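Local coordinates for protein UV damage endonuclease (Sulfolobus acidocaldarius, PDB 3TC3) that probably cuts DNA beside ultraviolet-induced and other lesions as a manganese-binding, TIM-barrel endonuclease that starts their excision repair, at residues A[27-30]-A[36-39]; A[76-81]-A[249-254]; A[145-150]-A[189-194]. All coordinates share one frame; numbering follows the deposited sequence.

Contact 1 (A[27-30]-A[36-39]); sequences VSTN and KADK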
loop_
_atom_site.group_PDB
_atom_site.type_symbol
_atom_site.label_atom_id
_atom_site.label_comp_id
_atom_site.label_asym_id
_atom_site.label_seq_id
_atom_site.Cartn_x
_atom_site.Cartn_y
_atom_site.Cartn_z
ATOM N N VAL A 27 3.917 -5.800 5.199
ATOM C CA VAL A 27 2.827 -5.939 4.177
ATOM C C VAL A 27 2.087 -7.272 4.335
ATOM O O VAL A 27 2.702 -8.358 4.324
ATOM C CB VAL A 27 3.484 -5.923 2.796
ATOM C CG1 VAL A 27 2.458 -6.281 1.644
ATOM C CG2 VAL A 27 4.149 -4.525 2.567
ATOM N N SER A 28 0.753 -7.205 4.409
ATOM C CA SER A 28 -0.242 -8.313 4.119
ATOM C C SER A 28 -0.415 -9.395 5.165
ATOM O O SER A 28 -1.543 -9.723 5.490
ATOM C CB SER A 28 0.001 -8.928 2.732
ATOM O OG SER A 28 -0.493 -7.990 1.779
ATOM N N THR A 29 0.684 -9.964 5.645
ATOM C CA THR A 29 0.526 -11.120 6.579
ATOM C C THR A 29 1.824 -11.271 7.340
ATOM O O THR A 29 2.806 -10.546 7.091
ATOM C CB THR A 29 0.095 -12.403 5.850
ATOM O OG1 THR A 29 -0.418 -13.343 6.794
ATOM C CG2 THR A 29 1.222 -12.987 5.011
ATOM N N ASN A 30 1.755 -12.089 8.391
ATOM C CA ASN A 30 2.873 -12.247 9.322
ATOM C C ASN A 30 3.140 -13.745 9.326
ATOM O O ASN A 30 2.300 -14.571 9.686
ATOM C CB ASN A 30 2.432 -11.705 10.698
ATOM C CG ASN A 30 3.497 -11.846 11.766
ATOM O OD1 ASN A 30 4.076 -12.948 11.868
ATOM N ND2 ASN A 30 3.733 -10.818 12.599
ATOM N N LYS A 36 -2.703 -16.816 8.807
ATOM C CA LYS A 36 -2.651 -16.200 7.478
ATOM C C LYS A 36 -3.816 -15.236 7.172
ATOM O O LYS A 36 -4.999 -15.609 7.234
ATOM C CB LYS A 36 -2.513 -17.311 6.483
ATOM C CG LYS A 36 -2.535 -16.927 5.071
ATOM C CD LYS A 36 -2.314 -18.227 4.286
ATOM C CE LYS A 36 -2.220 -18.020 2.759
ATOM N NZ LYS A 36 -1.089 -17.199 2.361
ATOM N N ALA A 37 -3.443 -13.984 6.850
ATOM C CA ALA A 37 -4.439 -12.935 6.666
ATOM C C ALA A 37 -4.722 -12.643 5.176
ATOM O O ALA A 37 -5.539 -11.728 4.871
ATOM C CB ALA A 37 -4.024 -11.610 7.407
ATOM N N ASP A 38 -3.997 -13.318 4.264
ATOM C CA ASP A 38 -3.971 -12.973 2.826
ATOM C C ASP A 38 -4.420 -14.148 1.934
ATOM O O ASP A 38 -4.005 -14.281 0.791
ATOM C CB ASP A 38 -2.616 -12.500 2.417
ATOM C CG ASP A 38 -1.534 -13.617 2.509
ATOM O OD1 ASP A 38 -1.772 -14.633 3.187
ATOM O OD2 ASP A 38 -0.445 -13.386 1.938
ATOM N N LYS A 39 -5.306 -14.972 2.466
ATOM C CA LYS A 39 -5.735 -16.187 1.730
ATOM C C LYS A 39 -6.753 -15.729 0.669
ATOM O O LYS A 39 -7.525 -14.782 0.903
ATOM C CB LYS A 39 -6.470 -17.182 2.651
ATOM C CG LYS A 39 -5.684 -17.530 3.934
ATOM C CD LYS A 39 -6.359 -18.716 4.726
ATOM C CE LYS A 39 -7.661 -18.278 5.333
ATOM N NZ LYS A 39 -7.585 -17.024 6.160
#
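The loop that leaves the first barrel strand, 22-27, and runs to helix 48-71 folds back on itself where Thr29 meets Ala37 and Asp38. One bond ties the two arms: the backbone N of Ala37 donates to Thr29 OG1 at 3.1 Å, and an N-H...O angle of 172° makes it nearly straight. The threonine hydroxyl is presented for this by its first torsion, which sets OG1 anti to the backbone N (chi1 -163°) and leaves the methyl CG2 in the position between N and the carbonyl carbon. That methyl turns to the neighbouring residue, with Thr29 CG2 lying 3.5 Å from Asp38 OD2, a van der Waals contact in which the two side chains cross at about a right angle. The methyl CB of Ala37 packs 3.7 Å from Ser28 O. The carboxylate of Asp38 is held from its own arm, since Lys36 NZ makes a salt bridge to Asp38 OD1 at 2.8 Å, arriving from above the carboxylate plane, 37° out of it. With an alanine here the carboxylate is gone, which is likely to leave the Lys36 ammonium without this mate and open a gap beside the Thr29 methyl. Further along, Lys39 NZ reaches back to Lys36 O at 3.1 Å and also bonds Ser57 and Asn58 of helix 48-71, while the Asp38 carbonyl accepts from Asn82. The threonine hydroxyl thus ties together the two arms of a beta-alpha loop at the C-terminal end of the strands, the end that carries the active site in TIM barrels.

Contact 2 (A[76-81]-A[249-254]); sequences FFRISS and MIDYSE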
loop_
_atom_site.group_PDB
_atom_site.type_symbol
_atom_site.label_atom_id
_atom_site.label_comp_id
_atom_site.label_asym_id
_atom_site.label_seq_id
_atom_site.Cartn_x
_atom_site.Cartn_y
_atom_site.Cartn_z
ATOM N N PHE A 76 2.336 0.704 11.653
ATOM C CA PHE A 76 1.881 0.923 10.234
ATOM C C PHE A 76 1.667 -0.516 9.672
ATOM O O PHE A 76 2.386 -1.471 9.997
ATOM C CB PHE A 76 3.073 1.694 9.527
ATOM C CG PHE A 76 2.825 2.145 8.081
ATOM C CD1 PHE A 76 1.521 2.222 7.494
ATOM C CD2 PHE A 76 3.970 2.598 7.365
ATOM C CE1 PHE A 76 1.419 2.725 6.170
ATOM C CE2 PHE A 76 3.888 3.069 6.034
ATOM C CZ PHE A 76 2.559 3.153 5.431
ATOM N N PHE A 77 0.654 -0.671 8.813
ATOM C CA PHE A 77 0.409 -1.984 8.187
ATOM C C PHE A 77 -0.232 -1.790 6.838
ATOM O O PHE A 77 -1.041 -0.882 6.659
ATOM C CB PHE A 77 -0.527 -2.829 9.087
ATOM C CG PHE A 77 -0.544 -4.271 8.679
ATOM C CD1 PHE A 77 0.621 -5.085 8.832
ATOM C CD2 PHE A 77 -1.733 -4.868 8.110
ATOM C CE1 PHE A 77 0.578 -6.420 8.321
ATOM C CE2 PHE A 77 -1.739 -6.217 7.676
ATOM C CZ PHE A 77 -0.554 -7.018 7.824
ATOM N N ARG A 78 0.114 -2.675 5.915
ATOM C CA ARG A 78 -0.507 -2.705 4.561
ATOM C C ARG A 78 -1.468 -3.878 4.532
ATOM O O ARG A 78 -1.055 -5.028 4.513
ATOM C CB ARG A 78 0.481 -2.708 3.361
ATOM C CG ARG A 78 -0.352 -2.548 2.007
ATOM C CD ARG A 78 0.637 -2.707 0.775
ATOM N NE ARG A 78 1.652 -1.612 0.771
ATOM C CZ ARG A 78 2.788 -1.773 0.071
ATOM N NH1 ARG A 78 2.996 -2.871 -0.641
ATOM N NH2 ARG A 78 3.660 -0.844 0.054
ATOM N N ILE A 79 -2.773 -3.596 4.608
ATOM C CA ILE A 79 -3.792 -4.697 4.622
ATOM C C ILE A 79 -3.841 -5.374 3.254
ATOM O O ILE A 79 -3.821 -4.712 2.200
ATOM C CB ILE A 79 -5.143 -4.119 4.976
ATOM C CG1 ILE A 79 -5.105 -3.614 6.409
ATOM C CG2 ILE A 79 -6.259 -5.196 4.801
ATOM C CD1 ILE A 79 -6.461 -2.918 6.878
ATOM N N SER A 80 -3.874 -6.698 3.309
ATOM C CA SER A 80 -3.901 -7.469 2.074
ATOM C C SER A 80 -5.151 -7.194 1.207
ATOM O O SER A 80 -6.277 -7.097 1.751
ATOM C CB SER A 80 -3.919 -8.991 2.438
ATOM O OG SER A 80 -4.128 -9.731 1.218
ATOM N N SER A 81 -4.955 -7.080 -0.084
ATOM C CA SER A 81 -6.103 -6.957 -1.059
ATOM C C SER A 81 -6.885 -8.236 -1.130
ATOM O O SER A 81 -8.038 -8.236 -1.629
ATOM C CB SER A 81 -5.620 -6.522 -2.434
ATOM O OG SER A 81 -4.943 -5.287 -2.296
ATOM N N MET A 249 3.975 8.717 3.690
ATOM C CA MET A 249 4.377 7.323 3.688
ATOM C C MET A 249 5.447 7.138 2.730
ATOM O O MET A 249 5.403 7.716 1.638
ATOM C CB MET A 249 3.230 6.463 3.273
ATOM C CG MET A 249 1.984 6.543 4.150
ATOM S SD MET A 249 0.592 5.558 3.457
ATOM C CE MET A 249 -0.612 5.774 4.694
ATOM N N ILE A 250 6.450 6.301 3.053
ATOM C CA ILE A 250 7.451 5.898 2.083
ATOM C C ILE A 250 7.513 4.379 2.011
ATOM O O ILE A 250 7.222 3.671 3.002
ATOM C CB ILE A 250 8.846 6.460 2.307
ATOM C CG1 ILE A 250 9.441 6.037 3.576
ATOM C CG2 ILE A 250 8.797 8.033 2.378
ATOM C CD1 ILE A 250 10.817 6.740 3.839
ATOM N N ASP A 251 7.858 3.852 0.854
ATOM C CA ASP A 251 8.102 2.395 0.661
ATOM C C ASP A 251 9.579 2.108 0.648
ATOM O O ASP A 251 10.316 2.691 -0.202
ATOM C CB ASP A 251 7.521 1.882 -0.637
ATOM C CG ASP A 251 5.985 1.751 -0.635
ATOM O OD1 ASP A 251 5.354 1.639 0.385
ATOM O OD2 ASP A 251 5.431 1.623 -1.737
ATOM N N TYR A 252 10.065 1.320 1.609
ATOM C CA TYR A 252 11.484 1.032 1.716
ATOM C C TYR A 252 11.737 -0.375 1.189
ATOM O O TYR A 252 11.179 -1.363 1.674
ATOM C CB TYR A 252 11.982 1.147 3.179
ATOM C CG TYR A 252 13.458 0.740 3.265
ATOM C CD1 TYR A 252 13.856 -0.618 3.502
ATOM C CD2 TYR A 252 14.467 1.693 3.129
ATOM C CE1 TYR A 252 15.183 -0.982 3.581
ATOM C CE2 TYR A 252 15.757 1.380 3.277
ATOM C CZ TYR A 252 16.164 0.031 3.433
ATOM O OH TYR A 252 17.496 -0.227 3.519
ATOM N N SER A 253 12.660 -0.473 0.262
ATOM C CA SER A 253 13.179 -1.784 -0.161
ATOM C C SER A 253 14.610 -1.704 -0.526
ATOM O O SER A 253 15.203 -0.643 -0.434
ATOM C CB SER A 253 12.372 -2.366 -1.349
ATOM O OG SER A 253 12.646 -3.786 -1.337
ATOM N N GLU A 254 15.176 -2.890 -0.800
ATOM C CA GLU A 254 16.563 -2.955 -1.233
ATOM C C GLU A 254 16.663 -3.970 -2.355
ATOM O O GLU A 254 15.796 -4.838 -2.488
ATOM C CB GLU A 254 17.506 -3.447 -0.115
ATOM C CG GLU A 254 17.519 -2.543 1.146
ATOM C CD GLU A 254 18.362 -3.124 2.182
ATOM O OE1 GLU A 254 19.316 -3.887 1.867
ATOM O OE2 GLU A 254 18.126 -2.816 3.342
#
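Arg78 and Asp251 meet across the barrel interior through a salt bridge, Arg78 NH2 to Asp251 OD1 at 3.0 Å. The oxygen approaches at the edge of the guanidinium, near its plane, but the carboxylate is turned 62° against that plane, and the second oxygen, Asp251 OD2, lies farther from Arg78 NH2, at 3.5 Å. The grip is therefore one-sided rather than bidentate. Arg78 gets there by setting CG anti to the backbone N (chi1 -173°) and then bending at chi3. Nearer the start of both strands, the Phe76 ring meets Met249: CZ lies 3.7 Å from Met249 CG, and the sulfur SD sits 4.9 Å from the ring centroid, an oblique Met-aromatic contact. The methionine chain is extended beyond CG and runs past the ring, bringing Met249 CE to 3.9 Å from Phe76 CE1.

Strands 76-78 and 249-252 are the second and seventh of the eight-stranded TIM barrel, separated by strands 22-27 and 283-287, and these pairs span its core without backbone contact.

Asp251 is itself a manganese ligand, with Glu195, Asp220 and Glu288. Arg78 NH2 also forms a salt bridge with Glu288, so one cation touches two ligand carboxylates and would be expected to offset part of the negative charge gathered at the site. Farther outward, Gln160 NE2 donates to Asp251 OD2 and helps fix the rotation of that carboxylate, and Met286, from strand 283-287, packs against Phe76, Arg78 and Asp251.

Contact 3 (A[145-150]-A[189-194]); sequences YHADLL and SKRLVI
With its CG anti to the carbonyl carbon (chi1 -73°) and the chain extended from CG to NE, Arg191 carries its guanidinium from just before strand 192-195 out to helix 133-153, where it lies against Leu150 and Ala147. Both helix residues meet one face of the flat group. Leu150 CB comes within 3.6 Å of Arg191 NH2 and 3.7 Å of Arg191 NE, and at Ala147 the carbonyl O stands 3.6 Å from Arg191 NH1. This oxygen lies over the face, at a packing distance. Leu150 and Arg191 slide past each other in opposite directions, Leu150 CD1 reaching Arg191 CD at 3.8 Å; Ala147 CB lies 3.9 Å from Arg191 NH1. The guanidinium nitrogens find their polar partners beyond the two segments. NE donates to Glu156 O and NH1 to Asn187 O, while NH2 serves Ile155 O and forms a salt bridge with Asp151. These four residues probably fix the rotation of the buried guanidinium, Asp151 from the same helix. Leu150 also touches Ile118, Met120 and Ile159 on strands 117-120 and 158-162. Helix 133-153 lying against the outside of successive parallel strands, with the arginine that precedes the next strand lying against it, is the helix-on-barrel packing of a TIM barrel.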
loop_
_atom_site.group_PDB
_atom_site.type_symbol
_atom_site.label_atom_id
_atom_site.label_comp_id
_atom_site.label_asym_id
_atom_site.label_seq_id
_atom_site.Cartn_x
_atom_site.Cartn_y
_atom_site.Cartn_z
ATOM N N TYR A 145 -13.755 -1.641 -4.217
ATOM C CA TYR A 145 -13.679 -2.608 -3.118
ATOM C C TYR A 145 -12.701 -2.180 -2.013
ATOM O O TYR A 145 -13.001 -2.361 -0.823
ATOM C CB TYR A 145 -13.245 -4.009 -3.710
ATOM C CG TYR A 145 -12.447 -4.899 -2.765
ATOM C CD1 TYR A 145 -12.911 -5.236 -1.487
ATOM C CD2 TYR A 145 -11.163 -5.388 -3.178
ATOM C CE1 TYR A 145 -12.135 -6.007 -0.584
ATOM C CE2 TYR A 145 -10.446 -6.189 -2.327
ATOM C CZ TYR A 145 -10.942 -6.489 -1.032
ATOM O OH TYR A 145 -10.210 -7.213 -0.142
ATOM N N HIS A 146 -11.570 -1.613 -2.414
ATOM C CA HIS A 146 -10.623 -1.160 -1.390
ATOM C C HIS A 146 -11.190 -0.053 -0.519
ATOM O O HIS A 146 -11.043 -0.103 0.682
ATOM C CB HIS A 146 -9.305 -0.705 -2.068
ATOM C CG HIS A 146 -8.447 -1.887 -2.550
ATOM N ND1 HIS A 146 -8.810 -2.721 -3.599
ATOM C CD2 HIS A 146 -7.274 -2.417 -2.003
ATOM C CE1 HIS A 146 -7.850 -3.712 -3.708
ATOM N NE2 HIS A 146 -6.932 -3.504 -2.764
ATOM N N ALA A 147 -11.864 0.919 -1.177
ATOM C CA ALA A 147 -12.505 2.023 -0.415
ATOM C C ALA A 147 -13.614 1.427 0.432
ATOM O O ALA A 147 -13.774 1.832 1.609
ATOM C CB ALA A 147 -13.072 2.997 -1.392
ATOM N N ASP A 148 -14.393 0.517 -0.126
ATOM C CA ASP A 148 -15.470 -0.085 0.698
ATOM C C ASP A 148 -14.883 -0.783 1.945
ATOM O O ASP A 148 -15.545 -0.833 3.011
ATOM C CB ASP A 148 -16.264 -1.116 -0.132
ATOM C CG ASP A 148 -17.204 -0.468 -1.161
ATOM O OD1 ASP A 148 -17.404 0.756 -1.100
ATOM O OD2 ASP A 148 -17.682 -1.224 -2.013
ATOM N N LEU A 149 -13.762 -1.514 1.750
ATOM C CA LEU A 149 -13.198 -2.266 2.896
ATOM C C LEU A 149 -12.798 -1.286 4.011
ATOM O O LEU A 149 -13.167 -1.452 5.203
ATOM C CB LEU A 149 -12.025 -3.151 2.451
ATOM C CG LEU A 149 -11.385 -3.971 3.560
ATOM C CD1 LEU A 149 -12.425 -5.028 4.069
ATOM C CD2 LEU A 149 -10.118 -4.607 3.097
ATOM N N LEU A 150 -12.073 -0.253 3.654
ATOM C CA LEU A 150 -11.639 0.796 4.589
ATOM C C LEU A 150 -12.875 1.511 5.198
ATOM O O LEU A 150 -12.900 1.746 6.445
ATOM C CB LEU A 150 -10.713 1.758 3.852
ATOM C CG LEU A 150 -9.401 0.988 3.400
ATOM C CD1 LEU A 150 -8.584 1.963 2.525
ATOM C CD2 LEU A 150 -8.545 0.565 4.567
ATOM N N SER A 189 -11.257 8.602 -4.456
ATOM C CA SER A 189 -10.274 9.656 -4.804
ATOM C C SER A 189 -9.596 10.269 -3.536
ATOM O O SER A 189 -8.395 10.637 -3.598
ATOM C CB SER A 189 -10.916 10.758 -5.692
ATOM O OG SER A 189 -11.857 11.471 -4.927
ATOM N N LYS A 190 -10.327 10.464 -2.436
ATOM C CA LYS A 190 -9.761 11.042 -1.235
ATOM C C LYS A 190 -8.655 10.199 -0.602
ATOM O O LYS A 190 -7.820 10.716 0.112
ATOM C CB LYS A 190 -10.838 11.377 -0.207
ATOM C CG LYS A 190 -11.617 12.683 -0.589
ATOM C CD LYS A 190 -10.675 13.950 -0.538
ATOM C CE LYS A 190 -11.446 15.254 -0.714
ATOM N NZ LYS A 190 -11.506 15.555 -2.185
ATOM N N ARG A 191 -8.662 8.906 -0.930
ATOM C CA ARG A 191 -7.751 7.954 -0.306
ATOM C C ARG A 191 -6.587 7.668 -1.247
ATOM O O ARG A 191 -5.571 7.050 -0.839
ATOM C CB ARG A 191 -8.445 6.639 -0.038
ATOM C CG ARG A 191 -9.414 6.723 1.117
ATOM C CD ARG A 191 -9.875 5.338 1.320
ATOM N NE ARG A 191 -10.591 5.250 2.618
ATOM C CZ ARG A 191 -11.882 5.184 2.792
ATOM N NH1 ARG A 191 -12.735 5.317 1.778
ATOM N NH2 ARG A 191 -12.355 4.943 4.041
ATOM N N LEU A 192 -6.646 8.129 -2.498
ATOM C CA LEU A 192 -5.663 7.589 -3.470
ATOM C C LEU A 192 -4.306 8.288 -3.336
ATOM O O LEU A 192 -4.220 9.506 -3.084
ATOM C CB LEU A 192 -6.195 7.838 -4.897
ATOM C CG LEU A 192 -5.574 6.928 -5.931
ATOM C CD1 LEU A 192 -6.114 5.480 -5.797
ATOM C CD2 LEU A 192 -5.925 7.422 -7.372
ATOM N N VAL A 193 -3.244 7.460 -3.451
ATOM C CA VAL A 193 -1.895 7.989 -3.488
ATOM C C VAL A 193 -1.134 7.262 -4.619
ATOM O O VAL A 193 -1.550 6.173 -5.039
ATOM C CB VAL A 193 -1.122 7.865 -2.129
ATOM C CG1 VAL A 193 -1.911 8.537 -1.007
ATOM C CG2 VAL A 193 -0.861 6.376 -1.845
ATOM N N ILE A 194 -0.155 7.935 -5.224
ATOM C CA ILE A 194 0.537 7.308 -6.345
ATOM C C ILE A 194 2.009 7.107 -5.975
ATOM O O ILE A 194 2.591 7.891 -5.288
ATOM C CB ILE A 194 0.425 8.146 -7.661
ATOM C CG1 ILE A 194 0.918 9.546 -7.449
ATOM C CG2 ILE A 194 -1.006 8.100 -8.260
ATOM C CD1 ILE A 194 0.995 10.385 -8.816
#

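How the contacts relate
All three contacts belong to one barrel, with contact 2 between the others. Contact 1 joins it through Ser28 N and Arg78 O, 2.8 Å apart, a probable hydrogen bond between neighbouring segments of the barrel, and Asp38 CB packs 3.4 Å from Ser80 OG. On the other flank, Ser81 OG lies 2.7 Å from His146 NE2, a probable hydrogen bond from the loop after strand 76-78 to the helix of contact 3. Contacts 1 and 3 do not touch, their nearest atoms being about 8 Å apart. In contact 2 the side chain of the manganese ligand Asp251 is about 3 Å from the ion, that of Ser28 in contact 1 about 12 Å, and contact 3 lies away from the site.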